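Local structure of enoyl-CoA hydratase/isomerase family protein (Bacillus anthracis, 3KQF) at residues A107-I112 with E119-C124; F126-E131 with E194-E199. The protein probably catalyses the reversible hydration of enoyl-CoA thioesters to 3-hydroxyacyl-CoA, as an enoyl-CoA hydratase of the crotonase family. All coordinates share one frame; numbering follows the deposited sequence.

Both contacts pack a helix on the larger sheet, but on opposite faces of it. Contact 1 sets strand 105-109 against helix 116-123. Contact 2 sets the neighbouring strand 126-130 against helix 193-206. The two strands are directly joined by probable backbone hydrogen bonds, from Ile128 N to Ala107 O and from Ile109 N to Ile128 O. Contact 1 is the more central, and all its touching residues are buried. Contact 2 lies farther out, and its Lys196 is partly exposed. In contact 1 an alanine and an isoleucine of the strand meet a serine and a cysteine. Contact 2 rests on one isoleucine set against an alanine, with a lysine methylene at its margin.

Contact 1 of 2, residues A107-I112 with E119-C124; sequences AAINGI and ELSLAC
Ala107 and Ile109 of strand 105-109 pack on Ser121 of helix 116-123 and on Cys124 in the loop that follows, a buried, mainly apolar strand-on-helix contact deep in the chain. Ala107 and Ser121, both small, come close: their CA atoms are 5.6 Å apart. The methyl of Ala107 meets both side-chain atoms of Cys124: Ala107 CB lies 3.7 Å from Cys124 SG and 3.9 Å from Cys124 CB. Ala107 CB is also 4.2 Å from Ser121 CB. Two residues along the strand, Ile109 reaches the serine with its end. Its CG1 branch is extended (chi2 175°), which brings Ile109 CD1 to 3.7 Å from Ser121 CB. The serine thus offers its methylene to the strand. Its OG is hydrogen-bonded to Thr118 O, one turn back in the helix. The segments belong to a beta-alpha-beta crossover of the crotonase fold. Helix 116-123 connects strand 105-109 to its parallel neighbour 126-130, and the short strand 112-114 of the second sheet lies on the way. Arg127, on that neighbour, donates through NH2 to the backbone oxygens of Ser121 and Cys124, tying the 121-124 turn to the next strand. Cys124 also touches Leu59 of strand 56-61. Between Ala107 and Ile109, Ala108 turns to the other face of the sheet and packs on Leu193 and Ala197 of helix 193-206.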
ATOM      1  N   ALA A 107      -1.970  -9.151 -17.479  1.00 15.30           N
ATOM      2  CA  ALA A 107      -3.351  -9.537 -17.627  1.00 15.48           C
ATOM      3  C   ALA A 107      -4.046  -8.521 -18.537  1.00 14.87           C
ATOM      4  O   ALA A 107      -3.945  -7.303 -18.318  1.00 16.96           O
ATOM      5  CB  ALA A 107      -4.061  -9.583 -16.250  1.00 15.73           C
ATOM      6  N   ALA A 108      -4.695  -9.005 -19.594  1.00 13.45           N
ATOM      7  CA  ALA A 108      -5.467  -8.153 -20.497  1.00 14.10           C
ATOM      8  C   ALA A 108      -6.917  -8.558 -20.248  1.00 14.41           C
ATOM      9  O   ALA A 108      -7.410  -9.565 -20.797  1.00 14.05           O
ATOM     10  CB  ALA A 108      -5.054  -8.362 -21.972  1.00 14.08           C
ATOM     11  N   ILE A 109      -7.586  -7.774 -19.400  1.00 15.05           N
ATOM     12  CA  ILE A 109      -8.934  -8.067 -18.925  1.00 14.86           C
ATOM     13  C   ILE A 109      -9.965  -7.512 -19.903  1.00 15.20           C
ATOM     14  O   ILE A 109     -10.288  -6.331 -19.892  1.00 14.64           O
ATOM     15  CB  ILE A 109      -9.129  -7.524 -17.482  1.00 13.99           C
ATOM     16  CG1 ILE A 109      -7.934  -7.944 -16.606  1.00 15.51           C
ATOM     17  CG2 ILE A 109     -10.452  -8.044 -16.879  1.00 15.41           C
ATOM     18  CD1 ILE A 109      -7.936  -7.385 -15.175  1.00 16.02           C
ATOM     19  N   ASN A 110     -10.439  -8.410 -20.763  1.00 15.96           N
ATOM     20  CA  ASN A 110     -11.348  -8.107 -21.858  1.00 17.34           C
ATOM     21  C   ASN A 110     -12.829  -8.099 -21.496  1.00 17.47           C
ATOM     22  O   ASN A 110     -13.666  -7.782 -22.334  1.00 18.73           O
ATOM     23  CB  ASN A 110     -11.131  -9.135 -22.981  1.00 18.13           C
ATOM     24  CG  ASN A 110     -11.351 -10.580 -22.508  1.00 17.15           C
ATOM     25  OD1 ASN A 110     -10.595 -11.103 -21.682  1.00 14.52           O
ATOM     26  ND2 ASN A 110     -12.367 -11.241 -23.070  1.00 19.26           N
ATOM     27  N   GLY A 111     -13.161  -8.468 -20.265  1.00 16.31           N
ATOM     28  CA  GLY A 111     -14.558  -8.517 -19.845  1.00 16.06           C
ATOM     29  C   GLY A 111     -14.646  -8.826 -18.371  1.00 16.02           C
ATOM     30  O   GLY A 111     -13.725  -8.518 -17.622  1.00 15.79           O
ATOM     31  N   ILE A 112     -15.756  -9.440 -17.950  0.70 16.03           N
ATOM     32  CA  ILE A 112     -15.939  -9.764 -16.533  0.70 15.35           C
ATOM     33  C   ILE A 112     -14.786 -10.608 -16.000  0.70 15.32           C
ATOM     34  O   ILE A 112     -14.268 -11.491 -16.678  0.70 14.34           O
ATOM     35  CB  ILE A 112     -17.302 -10.457 -16.198  0.70 16.35           C
ATOM     36  CG1 ILE A 112     -17.489 -11.772 -16.963  0.70 17.04           C
ATOM     37  CG2 ILE A 112     -18.483  -9.498 -16.461  0.70 13.76           C
ATOM     38  CD1 ILE A 112     -18.570 -12.664 -16.362  0.70 19.82           C
ATOM     39  N   GLU A 119      -8.838 -13.258  -9.057  1.00 14.99           N
ATOM     40  CA  GLU A 119      -7.665 -13.898  -8.486  1.00 14.86           C
ATOM     41  C   GLU A 119      -6.589 -14.155  -9.539  1.00 14.40           C
ATOM     42  O   GLU A 119      -5.388 -13.951  -9.280  1.00 14.36           O
ATOM     43  CB  GLU A 119      -8.047 -15.190  -7.767  1.00 15.19           C
ATOM     44  CG  GLU A 119      -8.802 -14.927  -6.511  1.00 14.14           C
ATOM     45  CD  GLU A 119      -9.208 -16.178  -5.785  1.00 18.95           C
ATOM     46  OE1 GLU A 119      -9.812 -17.096  -6.416  1.00 18.77           O
ATOM     47  OE2 GLU A 119      -8.964 -16.233  -4.560  1.00 16.76           O
ATOM     48  N   LEU A 120      -7.015 -14.584 -10.719  1.00 14.75           N
ATOM     49  CA  LEU A 120      -6.097 -14.846 -11.821  1.00 15.84           C
ATOM     50  C   LEU A 120      -5.389 -13.551 -12.243  1.00 16.54           C
ATOM     51  O   LEU A 120      -4.163 -13.545 -12.473  1.00 16.64           O
ATOM     52  CB  LEU A 120      -6.868 -15.458 -13.012  1.00 16.36           C
ATOM     53  CG  LEU A 120      -6.052 -15.824 -14.247  1.00 17.28           C
ATOM     54  CD1 LEU A 120      -4.942 -16.801 -13.838  1.00 15.74           C
ATOM     55  CD2 LEU A 120      -6.943 -16.403 -15.343  1.00 17.45           C
ATOM     56  N   SER A 121      -6.135 -12.446 -12.302  1.00 14.89           N
ATOM     57  CA  SER A 121      -5.534 -11.155 -12.684  1.00 15.69           C
ATOM     58  C   SER A 121      -4.556 -10.658 -11.607  1.00 14.83           C
ATOM     59  O   SER A 121      -3.587 -10.014 -11.929  1.00 15.08           O
ATOM     60  CB  SER A 121      -6.600 -10.088 -12.974  1.00 15.85           C
ATOM     61  OG  SER A 121      -7.084  -9.510 -11.789  1.00 17.76           O
ATOM     62  N   LEU A 122      -4.805 -10.998 -10.337  1.00 13.30           N
ATOM     63  CA  LEU A 122      -3.908 -10.615  -9.231  1.00 14.44           C
ATOM     64  C   LEU A 122      -2.605 -11.411  -9.253  1.00 13.08           C
ATOM     65  O   LEU A 122      -1.603 -10.935  -8.748  1.00 13.95           O
ATOM     66  CB  LEU A 122      -4.591 -10.798  -7.875  1.00 14.58           C
ATOM     67  CG  LEU A 122      -5.707  -9.768  -7.582  1.00 14.79           C
ATOM     68  CD1 LEU A 122      -6.613 -10.222  -6.440  1.00 15.02           C
ATOM     69  CD2 LEU A 122      -5.130  -8.370  -7.303  1.00 18.12           C
ATOM     70  N   ALA A 123      -2.633 -12.615  -9.833  1.00 13.28           N
ATOM     71  CA  ALA A 123      -1.432 -13.465  -9.944  1.00 14.52           C
ATOM     72  C   ALA A 123      -0.505 -12.939 -11.012  1.00 14.47           C
ATOM     73  O   ALA A 123       0.661 -13.340 -11.077  1.00 14.55           O
ATOM     74  CB  ALA A 123      -1.819 -14.912 -10.248  1.00 14.19           C
ATOM     75  N   CYS A 124      -1.022 -12.079 -11.880  1.00 15.32           N
ATOM     76  CA  CYS A 124      -0.199 -11.446 -12.914  1.00 14.90           C
ATOM     77  C   CYS A 124       0.560 -10.264 -12.312  1.00 16.25           C
ATOM     78  O   CYS A 124       0.140  -9.688 -11.297  1.00 15.00           O
ATOM     79  CB  CYS A 124      -1.065 -10.977 -14.091  1.00 14.68           C
ATOM     80  SG  CYS A 124      -1.962 -12.317 -14.962  1.00 15.86           S
TER

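Contact 2 of 2, residues F126-E131 with E194-E199; sequences FRIAAE and EEKAIE
Ile128 in strand 126-130 and Ala197 in helix 193-206 mark the closest backbone approach, with their CA atoms 7.0 Å apart. One strand side chain bridges most of this gap. Ile128 points at the helix and touches it with both branches. Its CG1 branch is extended (chi2 171°) and carries Ile128 CD1 onto the helix backbone, 3.6 Å from Ala197 CA. Ile128 CD1 is also 3.9 Å from Ala197 CB. On the preceding carbonyl, Ile128 CD1 lies 4.2 Å from Lys196 O. The methyl therefore sits against the helix surface at the small alanine. The other branch makes a looser contact, with Ile128 CG2 at 4.2 Å from Lys196 CG. The two side chains cross at about a right angle. The lysine chain sets out at the strand and kinks at chi2 (67°), so its amine lies clear of the isoleucine. Lys196, itself partly exposed, joins the apolar contact through CG. Lys196 also touches Val188 of the outer strand 186-188. Around Ile128 the packing is continued by Leu193 and Ile200 of the same helix, and by Ile106 and Phe186 of the two flanking strands. Phe126 lies on the same face, against Ile200 and Ile204. Arg127 turns to the opposite face, where NH1 forms a salt bridge with Glu185. Phe126 and Arg127 both touch Gly161 of the second subunit, so this end of the strand lies close to a subunit interface. A helix laid over the parallel part of the larger sheet, with Ile128 set against Ala197, is the helix-on-sheet packing of an alpha/beta fold, here that of the crotonase family.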
ATOM      1  N   PHE A 126       1.080  -7.162 -13.635  1.00 15.42           N
ATOM      2  CA  PHE A 126       0.199  -5.984 -13.717  1.00 14.24           C
ATOM      3  C   PHE A 126      -0.938  -6.245 -14.694  1.00 14.94           C
ATOM      4  O   PHE A 126      -0.932  -7.254 -15.426  1.00 13.99           O
ATOM      5  CB  PHE A 126       0.931  -4.644 -13.933  1.00 14.60           C
ATOM      6  CG  PHE A 126       1.705  -4.566 -15.198  1.00 15.04           C
ATOM      7  CD1 PHE A 126       1.121  -4.062 -16.358  1.00 17.60           C
ATOM      8  CD2 PHE A 126       3.023  -4.980 -15.228  1.00 15.05           C
ATOM      9  CE1 PHE A 126       1.838  -3.988 -17.527  1.00 16.69           C
ATOM     10  CE2 PHE A 126       3.761  -4.896 -16.398  1.00 18.67           C
ATOM     11  CZ  PHE A 126       3.168  -4.400 -17.552  1.00 18.16           C
ATOM     12  N   ARG A 127      -1.910  -5.332 -14.678  1.00 13.67           N
ATOM     13  CA  ARG A 127      -3.171  -5.494 -15.357  1.00 13.80           C
ATOM     14  C   ARG A 127      -3.601  -4.326 -16.242  1.00 13.54           C
ATOM     15  O   ARG A 127      -3.467  -3.157 -15.875  1.00 13.59           O
ATOM     16  CB  ARG A 127      -4.221  -5.662 -14.240  1.00 13.69           C
ATOM     17  CG  ARG A 127      -4.089  -6.949 -13.422  1.00 13.98           C
ATOM     18  CD  ARG A 127      -4.439  -6.779 -11.923  1.00 15.89           C
ATOM     19  NE  ARG A 127      -3.392  -6.002 -11.257  1.00 14.02           N
ATOM     20  CZ  ARG A 127      -2.201  -6.494 -10.873  1.00 16.66           C
ATOM     21  NH1 ARG A 127      -1.301  -5.694 -10.319  1.00 13.64           N
ATOM     22  NH2 ARG A 127      -1.903  -7.769 -11.054  1.00 15.92           N
ATOM     23  N   ILE A 128      -4.093  -4.669 -17.425  1.00 13.70           N
ATOM     24  CA  ILE A 128      -4.674  -3.695 -18.366  1.00 14.25           C
ATOM     25  C   ILE A 128      -6.123  -4.158 -18.515  1.00 14.89           C
ATOM     26  O   ILE A 128      -6.363  -5.332 -18.819  1.00 16.17           O
ATOM     27  CB  ILE A 128      -4.040  -3.732 -19.743  1.00 15.07           C
ATOM     28  CG1 ILE A 128      -2.520  -3.569 -19.684  1.00 18.84           C
ATOM     29  CG2 ILE A 128      -4.679  -2.626 -20.660  1.00 12.58           C
ATOM     30  CD1 ILE A 128      -1.858  -3.824 -21.017  1.00 23.99           C
ATOM     31  N   ALA A 129      -7.079  -3.267 -18.311  1.00 15.48           N
ATOM     32  CA  ALA A 129      -8.504  -3.598 -18.438  1.00 16.38           C
ATOM     33  C   ALA A 129      -9.239  -2.840 -19.534  1.00 15.98           C
ATOM     34  O   ALA A 129      -8.983  -1.676 -19.767  1.00 15.20           O
ATOM     35  CB  ALA A 129      -9.213  -3.318 -17.146  1.00 15.29           C
ATOM     36  N   ALA A 130     -10.211  -3.515 -20.142  1.00 15.45           N
ATOM     37  CA  ALA A 130     -11.094  -2.897 -21.100  1.00 15.83           C
ATOM     38  C   ALA A 130     -11.980  -1.951 -20.300  1.00 15.10           C
ATOM     39  O   ALA A 130     -12.315  -2.255 -19.145  1.00 15.99           O
ATOM     40  CB  ALA A 130     -11.967  -3.948 -21.793  1.00 14.12           C
ATOM     41  N   GLU A 131     -12.365  -0.831 -20.909  1.00 14.75           N
ATOM     42  CA  GLU A 131     -13.266   0.145 -20.278  1.00 16.01           C
ATOM     43  C   GLU A 131     -14.545  -0.520 -19.814  1.00 17.03           C
ATOM     44  O   GLU A 131     -15.151  -0.087 -18.830  1.00 17.23           O
ATOM     45  CB  GLU A 131     -13.655   1.288 -21.255  1.00 17.17           C
ATOM     46  CG  GLU A 131     -12.591   2.349 -21.471  1.00 20.15           C
ATOM     47  CD  GLU A 131     -13.059   3.487 -22.383  1.00 24.60           C
ATOM     48  OE1 GLU A 131     -13.481   3.215 -23.524  1.00 26.14           O
ATOM     49  OE2 GLU A 131     -12.985   4.662 -21.961  1.00 29.07           O
ATOM     50  N   GLU A 194      -6.053  -5.548 -27.054  1.00 17.21           N
ATOM     51  CA  GLU A 194      -4.994  -6.406 -27.556  1.00 19.23           C
ATOM     52  C   GLU A 194      -3.754  -5.630 -27.996  1.00 18.58           C
ATOM     53  O   GLU A 194      -2.642  -6.013 -27.639  1.00 17.41           O
ATOM     54  CB  GLU A 194      -5.502  -7.266 -28.707  1.00 21.47           C
ATOM     55  CG  GLU A 194      -4.564  -8.414 -29.028  1.00 26.97           C
ATOM     56  CD  GLU A 194      -5.154  -9.371 -30.038  1.00 32.79           C
ATOM     57  OE1 GLU A 194      -5.427  -8.947 -31.180  1.00 34.74           O
ATOM     58  OE2 GLU A 194      -5.314 -10.557 -29.684  1.00 37.63           O
ATOM     59  N   GLU A 195      -3.915  -4.549 -28.762  1.00 17.82           N
ATOM     60  CA  GLU A 195      -2.722  -3.818 -29.213  1.00 18.57           C
ATOM     61  C   GLU A 195      -2.014  -3.123 -28.047  1.00 16.00           C
ATOM     62  O   GLU A 195      -0.800  -3.067 -28.028  1.00 14.37           O
ATOM     63  CB  GLU A 195      -2.967  -2.853 -30.398  1.00 19.88           C
ATOM     64  CG  GLU A 195      -3.630  -1.525 -30.108  1.00 26.84           C
ATOM     65  CD  GLU A 195      -3.571  -0.571 -31.322  1.00 34.44           C
ATOM     66  OE1 GLU A 195      -2.869  -0.892 -32.315  1.00 38.46           O
ATOM     67  OE2 GLU A 195      -4.207   0.504 -31.274  1.00 40.22           O
ATOM     68  N   LYS A 196      -2.764  -2.630 -27.066  1.00 15.54           N
ATOM     69  CA  LYS A 196      -2.146  -1.991 -25.898  1.00 17.04           C
ATOM     70  C   LYS A 196      -1.289  -3.012 -25.104  1.00 16.91           C
ATOM     71  O   LYS A 196      -0.177  -2.696 -24.653  1.00 14.66           O
ATOM     72  CB  LYS A 196      -3.218  -1.398 -24.988  1.00 17.81           C
ATOM     73  CG  LYS A 196      -2.680  -0.636 -23.742  1.00 22.09           C
ATOM     74  CD  LYS A 196      -1.942   0.640 -24.138  1.00 29.83           C
ATOM     75  CE  LYS A 196      -1.578   1.482 -22.919  1.00 35.64           C
ATOM     76  NZ  LYS A 196      -0.904   2.757 -23.307  1.00 38.39           N
ATOM     77  N   ALA A 197      -1.819  -4.221 -24.899  1.00 15.59           N
ATOM     78  CA  ALA A 197      -1.067  -5.259 -24.181  1.00 16.39           C
ATOM     79  C   ALA A 197       0.176  -5.665 -24.966  1.00 15.60           C
ATOM     80  O   ALA A 197       1.243  -5.861 -24.395  1.00 17.34           O
ATOM     81  CB  ALA A 197      -1.943  -6.486 -23.907  1.00 16.75           C
ATOM     82  N   ILE A 198       0.045  -5.783 -26.273  1.00 16.74           N
ATOM     83  CA  ILE A 198       1.189  -6.154 -27.109  1.00 17.88           C
ATOM     84  C   ILE A 198       2.250  -5.061 -27.105  1.00 18.18           C
ATOM     85  O   ILE A 198       3.436  -5.354 -27.027  1.00 17.68           O
ATOM     86  CB  ILE A 198       0.770  -6.483 -28.538  1.00 18.83           C
ATOM     87  CG1 ILE A 198       0.018  -7.806 -28.556  1.00 20.71           C
ATOM     88  CG2 ILE A 198       1.999  -6.571 -29.468  1.00 19.47           C
ATOM     89  CD1 ILE A 198      -0.594  -8.143 -29.904  1.00 23.16           C
ATOM     90  N   GLU A 199       1.838  -3.806 -27.185  1.00 19.04           N
ATOM     91  CA  GLU A 199       2.839  -2.732 -27.207  1.00 20.42           C
ATOM     92  C   GLU A 199       3.603  -2.603 -25.879  1.00 18.44           C
ATOM     93  O   GLU A 199       4.816  -2.381 -25.898  1.00 16.44           O
ATOM     94  CB  GLU A 199       2.275  -1.423 -27.769  1.00 22.07           C
ATOM     95  CG  GLU A 199       2.100  -1.553 -29.298  1.00 26.56           C
ATOM     96  CD  GLU A 199       1.552  -0.325 -29.982  1.00 31.18           C
ATOM     97  OE1 GLU A 199       1.440   0.737 -29.334  1.00 34.70           O
ATOM     98  OE2 GLU A 199       1.236  -0.428 -31.190  1.00 34.39           O
TER